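Local coordinates for uncharacterized protein (Bdellovibrio bacteriovorus, PDB 3TM8) that probably acts as an HD-GYP-class signalling phosphodiesterase, related to those that hydrolyse cyclic-di-GMP, and holds two iron(III) ions in a helical HD domain, at residues 160-163 and 168-171; 171-176 and 286-291. One frame throughout, in Å; residues are numbered along the deposited sequence.

Contact 1 and contact 2 follow one another along helix 167-185, share Gly171, and have centres about 8 Å apart. The link between them runs through the metal site: His170, from contact 1, binds one iron(III) through NE2, and its other ring nitrogen, ND1, is hydrogen-bonded to Asp288 OD2 of contact 2 at 2.7 Å. Asp288 is thus a second-shell residue, placed to hold the rotation of the His170 ring. The contacts approach this ligand differently: contact 1 packs the loop before the helix beside it, and contact 2 brings in helix 276-293, which also supplies the iron ligand Asn285 and, through Arg289, a grip on the bound phosphate, whose O2 lies 2.1 Å from this iron.

Contact 1. Residues 160-163 and 168-171; sequences IENT and SHHG. With FE (Fe (III) ion), chain D.
The side-chain amide of Asn162 lies flat over one face of the His169 imidazole, the two planes only 7° apart, in a stack of two buried groups. The side chains run past each other in opposite directions, so the amide carbon CG of Asn162 sits over the inner end of the ring, 3.4 Å from His169 CG. Asn162 CB lies farther out over the same face, 3.6 Å from the ring centroid, and makes a CH-pi contact. The ring is also held at its edge. His169 NE2 donates to the backbone oxygen of Ile160 at 2.9 Å; the acceptor lies almost in the ring plane, but the bond is bent, with an N-H...O angle of 130°. Next to it, His169 CE1 approaches Glu161 O at 3.3 Å, and Ile160 CG2 touches the same carbon at 3.9 Å. Stacking and edge bond together restrict both the tilt and the spin of the imidazole, which reaches the loop because CG is anti to the backbone N (chi1 -175°).

Asn162 is the centre of an inverse gamma turn, and its OD1 accepts from Thr166 N, which steadies the amide over the ring. Its ND2 extends to the next residue of the helix, 3.7 Å from His170 CB. The His170 ring leads away from the loop to iron(III), which NE2 binds at 2.1 Å, while ND1 is hydrogen-bonded to Asp288; His203, Asp204, Asn285, a water and O2 of the bound phosphate complete the shell of the ion. The contact therefore packs the loop between helices 153-158 and 167-185 onto the start of the latter, directly before the metal ligand His170 in sequence. Helix 105-125 adjoins it, with Gln113 touching both Ile160 and His169 and Asp110 touching Ile160.

Contact 2. Residues 171-176 and 286-291; sequences GVTVST and AMDRLI. With PO4 (phosphate ion), chain C; DMS (dimethyl sulfoxide), chain F.
Asp288 of helix 276-293 packs against Thr173 and Val174 of helix 167-185, a small buried helix-helix contact inside the HD domain. Between 171-176 and 286-291 the nearest CA atoms, those of Val174 and Asp288, are 6.7 Å apart. At the base of the aspartate, CB rests against Val174 CG2 at 4.1 Å. The CG atom, anti to the backbone N (chi1 -169°), then carries the carboxylate over to Thr173, meeting its methyl CG2 at 3.6 Å; the two side chains cross at about a right angle. Of the carboxylate oxygens, OD1 touches that methyl, accepts from Thr292 OG1 one turn on, and lies 3.5 Å from methyl C1 of a bound dimethyl sulfoxide. The other, OD2, is 3.8 Å from Thr173 CG2 and is hydrogen-bonded to ND1 of the iron ligand His170. No hydrogen bond joins the two segments; the carboxylate packs on a methyl group and finds its hydrogen-bond partners outside them.

The Thr173 hydroxyl OG1 donates instead to the dimethyl sulfoxide oxygen at 2.6 Å. Val174 also touches the iron ligand His203. Next along the helix, Arg289 heads away from this interface, its chain bent at chi3, to a phosphate probably left from crystallisation. Its guanidinium meets the ion edge-on: NE and NH2 both donate to the single phosphate oxygen O1, each at 2.8 Å.

Contact 1. Residues 160-163 and 168-171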
loop_
_atom_site.group_PDB
_atom_site.type_symbol
_atom_site.label_atom_id
_atom_site.label_comp_id
_atom_site.label_asym_id
_atom_site.label_seq_id
_atom_site.Cartn_x
_atom_site.Cartn_y
_atom_site.Cartn_z
ATOM N N ILE A 160 -5.392 9.416 4.643
ATOM C CA ILE A 160 -4.421 9.740 3.611
ATOM C C ILE A 160 -4.919 9.207 2.269
ATOM O O ILE A 160 -4.695 8.049 1.921
ATOM C CB ILE A 160 -3.027 9.164 3.945
ATOM C CG1 ILE A 160 -2.629 9.512 5.389
ATOM C CG2 ILE A 160 -1.981 9.672 2.955
ATOM C CD1 ILE A 160 -1.382 8.793 5.869
ATOM N N GLU A 161 -5.608 10.061 1.521
ATOM C CA GLU A 161 -6.250 9.643 0.286
ATOM C C GLU A 161 -5.232 9.236 -0.774
ATOM O O GLU A 161 -4.170 9.841 -0.902
ATOM C CB GLU A 161 -7.150 10.766 -0.240
ATOM C CG GLU A 161 -7.926 10.399 -1.499
ATOM C CD GLU A 161 -8.865 11.497 -1.965
ATOM O OE1 GLU A 161 -9.016 12.510 -1.247
ATOM O OE2 GLU A 161 -9.455 11.342 -3.057
ATOM N N ASN A 162 -5.574 8.212 -1.548
ATOM C CA ASN A 162 -4.723 7.760 -2.639
ATOM C C ASN A 162 -5.040 8.575 -3.896
ATOM O O ASN A 162 -5.650 8.073 -4.841
ATOM C CB ASN A 162 -4.949 6.259 -2.863
ATOM C CG ASN A 162 -3.937 5.635 -3.813
ATOM O OD1 ASN A 162 -3.116 6.327 -4.427
ATOM N ND2 ASN A 162 -4.001 4.315 -3.951
ATOM N N THR A 163 -4.621 9.839 -3.889
ATOM C CA THR A 163 -5.002 10.792 -4.934
ATOM C C THR A 163 -4.521 10.394 -6.331
ATOM O O THR A 163 -5.197 10.647 -7.333
ATOM C CB THR A 163 -4.529 12.242 -4.597
ATOM O OG1 THR A 163 -3.097 12.340 -4.689
ATOM C CG2 THR A 163 -4.979 12.644 -3.202
ATOM N N SER A 168 1.157 1.009 -4.905
ATOM C CA SER A 168 1.874 0.931 -3.644
ATOM C C SER A 168 1.066 1.574 -2.514
ATOM O O SER A 168 0.961 1.014 -1.425
ATOM C CB SER A 168 3.268 1.523 -3.758
ATOM O OG SER A 168 3.190 2.842 -4.238
ATOM N N HIS A 169 0.473 2.737 -2.767
ATOM C CA HIS A 169 -0.399 3.345 -1.760
ATOM C C HIS A 169 -1.590 2.404 -1.473
ATOM O O HIS A 169 -1.953 2.149 -0.319
ATOM C CB HIS A 169 -0.843 4.728 -2.234
ATOM C CG HIS A 169 -1.654 5.506 -1.244
ATOM N ND1 HIS A 169 -1.436 6.848 -1.015
ATOM C CD2 HIS A 169 -2.706 5.159 -0.468
ATOM C CE1 HIS A 169 -2.309 7.290 -0.128
ATOM N NE2 HIS A 169 -3.087 6.282 0.227
ATOM N N HIS A 170 -2.172 1.866 -2.537
ATOM C CA HIS A 170 -3.289 0.930 -2.431
ATOM C C HIS A 170 -2.887 -0.316 -1.623
ATOM O O HIS A 170 -3.662 -0.814 -0.804
ATOM C CB HIS A 170 -3.773 0.615 -3.855
ATOM C CG HIS A 170 -4.619 -0.614 -3.998
ATOM N ND1 HIS A 170 -5.916 -0.709 -3.530
ATOM C CD2 HIS A 170 -4.368 -1.783 -4.635
ATOM C CE1 HIS A 170 -6.415 -1.888 -3.864
ATOM N NE2 HIS A 170 -5.497 -2.560 -4.532
ATOM N N GLY A 171 -1.654 -0.794 -1.799
ATOM C CA GLY A 171 -1.166 -1.901 -0.994
ATOM C C GLY A 171 -1.134 -1.547 0.486
ATOM O O GLY A 171 -1.522 -2.354 1.342
HETATM FE FE FE D . -5.639 -4.489 -5.428
HETATM O O HOH W 1 -5.961 -6.350 -5.995
#

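Contact 2. Residues 171-176 and 286-291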
loop_
_atom_site.group_PDB
_atom_site.type_symbol
_atom_site.label_atom_id
_atom_site.label_comp_id
_atom_site.label_asym_id
_atom_site.label_seq_id
_atom_site.Cartn_x
_atom_site.Cartn_y
_atom_site.Cartn_z
ATOM N N GLY A 171 -1.654 -0.794 -1.799
ATOM C CA GLY A 171 -1.166 -1.901 -0.994
ATOM C C GLY A 171 -1.134 -1.547 0.486
ATOM O O GLY A 171 -1.522 -2.354 1.342
ATOM N N VAL A 172 -0.674 -0.346 0.816
ATOM C CA VAL A 172 -0.678 0.048 2.222
ATOM C C VAL A 172 -2.112 0.091 2.773
ATOM O O VAL A 172 -2.393 -0.410 3.864
ATOM C CB VAL A 172 0.037 1.399 2.463
ATOM C CG1 VAL A 172 0.040 1.722 3.951
ATOM C CG2 VAL A 172 1.473 1.364 1.913
ATOM N N THR A 173 -3.030 0.647 1.991
ATOM C CA THR A 173 -4.414 0.731 2.428
ATOM C C THR A 173 -5.013 -0.653 2.646
ATOM O O THR A 173 -5.646 -0.907 3.669
ATOM C CB THR A 173 -5.259 1.527 1.428
ATOM O OG1 THR A 173 -4.804 2.878 1.452
ATOM C CG2 THR A 173 -6.725 1.494 1.828
ATOM N N VAL A 174 -4.798 -1.543 1.685
ATOM C CA VAL A 174 -5.313 -2.897 1.800
ATOM C C VAL A 174 -4.677 -3.604 3.006
ATOM O O VAL A 174 -5.358 -4.331 3.726
ATOM C CB VAL A 174 -5.146 -3.668 0.470
ATOM C CG1 VAL A 174 -5.471 -5.148 0.633
ATOM C CG2 VAL A 174 -6.034 -3.059 -0.595
ATOM N N SER A 175 -3.395 -3.360 3.271
ATOM C CA SER A 175 -2.761 -3.978 4.432
ATOM C C SER A 175 -3.352 -3.467 5.744
ATOM O O SER A 175 -3.485 -4.219 6.716
ATOM C CB SER A 175 -1.246 -3.766 4.396
ATOM O OG SER A 175 -0.869 -2.504 4.925
ATOM N N THR A 176 -3.722 -2.192 5.768
ATOM C CA THR A 176 -4.303 -1.566 6.948
ATOM C C THR A 176 -5.673 -2.183 7.257
ATOM O O THR A 176 -5.958 -2.566 8.402
ATOM C CB THR A 176 -4.433 -0.042 6.745
ATOM O OG1 THR A 176 -3.169 0.500 6.334
ATOM C CG2 THR A 176 -4.868 0.651 8.029
ATOM N N ALA A 286 -11.224 -5.842 -2.321
ATOM C CA ALA A 286 -12.445 -5.570 -3.059
ATOM C C ALA A 286 -13.061 -4.273 -2.553
ATOM O O ALA A 286 -13.586 -3.472 -3.332
ATOM C CB ALA A 286 -13.416 -6.728 -2.916
ATOM N N MET A 287 -12.991 -4.059 -1.240
ATOM C CA MET A 287 -13.509 -2.827 -0.657
ATOM C C MET A 287 -12.711 -1.590 -1.109
ATOM O O MET A 287 -13.303 -0.596 -1.516
ATOM C CB MET A 287 -13.620 -2.941 0.871
ATOM C CG MET A 287 -14.671 -3.968 1.321
ATOM S SD MET A 287 -16.390 -3.443 1.117
ATOM C CE MET A 287 -16.592 -2.460 2.600
ATOM N N ASP A 288 -11.380 -1.641 -1.064
ATOM C CA ASP A 288 -10.619 -0.469 -1.488
ATOM C C ASP A 288 -10.706 -0.242 -2.990
ATOM O O ASP A 288 -10.661 0.904 -3.436
ATOM C CB ASP A 288 -9.153 -0.492 -1.057
ATOM C CG ASP A 288 -8.477 0.854 -1.286
ATOM O OD1 ASP A 288 -9.055 1.873 -0.860
ATOM O OD2 ASP A 288 -7.392 0.910 -1.906
ATOM N N ARG A 289 -10.824 -1.306 -3.783
ATOM C CA ARG A 289 -11.014 -1.088 -5.217
ATOM C C ARG A 289 -12.279 -0.257 -5.435
ATOM O O ARG A 289 -12.263 0.701 -6.199
ATOM C CB ARG A 289 -11.051 -2.379 -6.039
ATOM C CG ARG A 289 -11.856 -2.239 -7.340
ATOM C CD ARG A 289 -11.466 -3.256 -8.406
ATOM N NE ARG A 289 -10.266 -2.854 -9.130
ATOM C CZ ARG A 289 -10.224 -1.912 -10.071
ATOM N NH1 ARG A 289 -11.326 -1.256 -10.419
ATOM N NH2 ARG A 289 -9.067 -1.621 -10.655
ATOM N N LEU A 290 -13.367 -0.613 -4.762
ATOM C CA LEU A 290 -14.606 0.145 -4.923
ATOM C C LEU A 290 -14.408 1.599 -4.528
ATOM O O LEU A 290 -14.805 2.513 -5.250
ATOM C CB LEU A 290 -15.761 -0.462 -4.112
ATOM C CG LEU A 290 -16.254 -1.818 -4.612
ATOM C CD1 LEU A 290 -17.475 -2.270 -3.808
ATOM C CD2 LEU A 290 -16.572 -1.772 -6.102
ATOM N N ILE A 291 -13.782 1.808 -3.377
ATOM C CA ILE A 291 -13.673 3.144 -2.819
ATOM C C ILE A 291 -12.659 4.013 -3.568
ATOM O O ILE A 291 -12.951 5.161 -3.918
ATOM C CB ILE A 291 -13.335 3.064 -1.330
ATOM C CG1 ILE A 291 -14.519 2.456 -0.574
ATOM C CG2 ILE A 291 -12.973 4.439 -0.789
ATOM C CD1 ILE A 291 -14.177 1.951 0.811
HETATM P P PO4 C . -7.140 -4.506 -8.216
HETATM O O1 PO4 C . -7.600 -3.598 -9.328
HETATM O O2 PO4 C . -6.779 -3.740 -6.966
HETATM O O3 PO4 C . -8.294 -5.433 -7.766
HETATM O O4 PO4 C . -6.035 -5.413 -8.714
HETATM S S DMS F . -7.170 5.794 0.935
HETATM O O DMS F . -5.931 4.822 0.141
HETATM C C1 DMS F . -8.733 4.880 0.860
HETATM C C2 DMS F . -6.874 5.678 2.710
#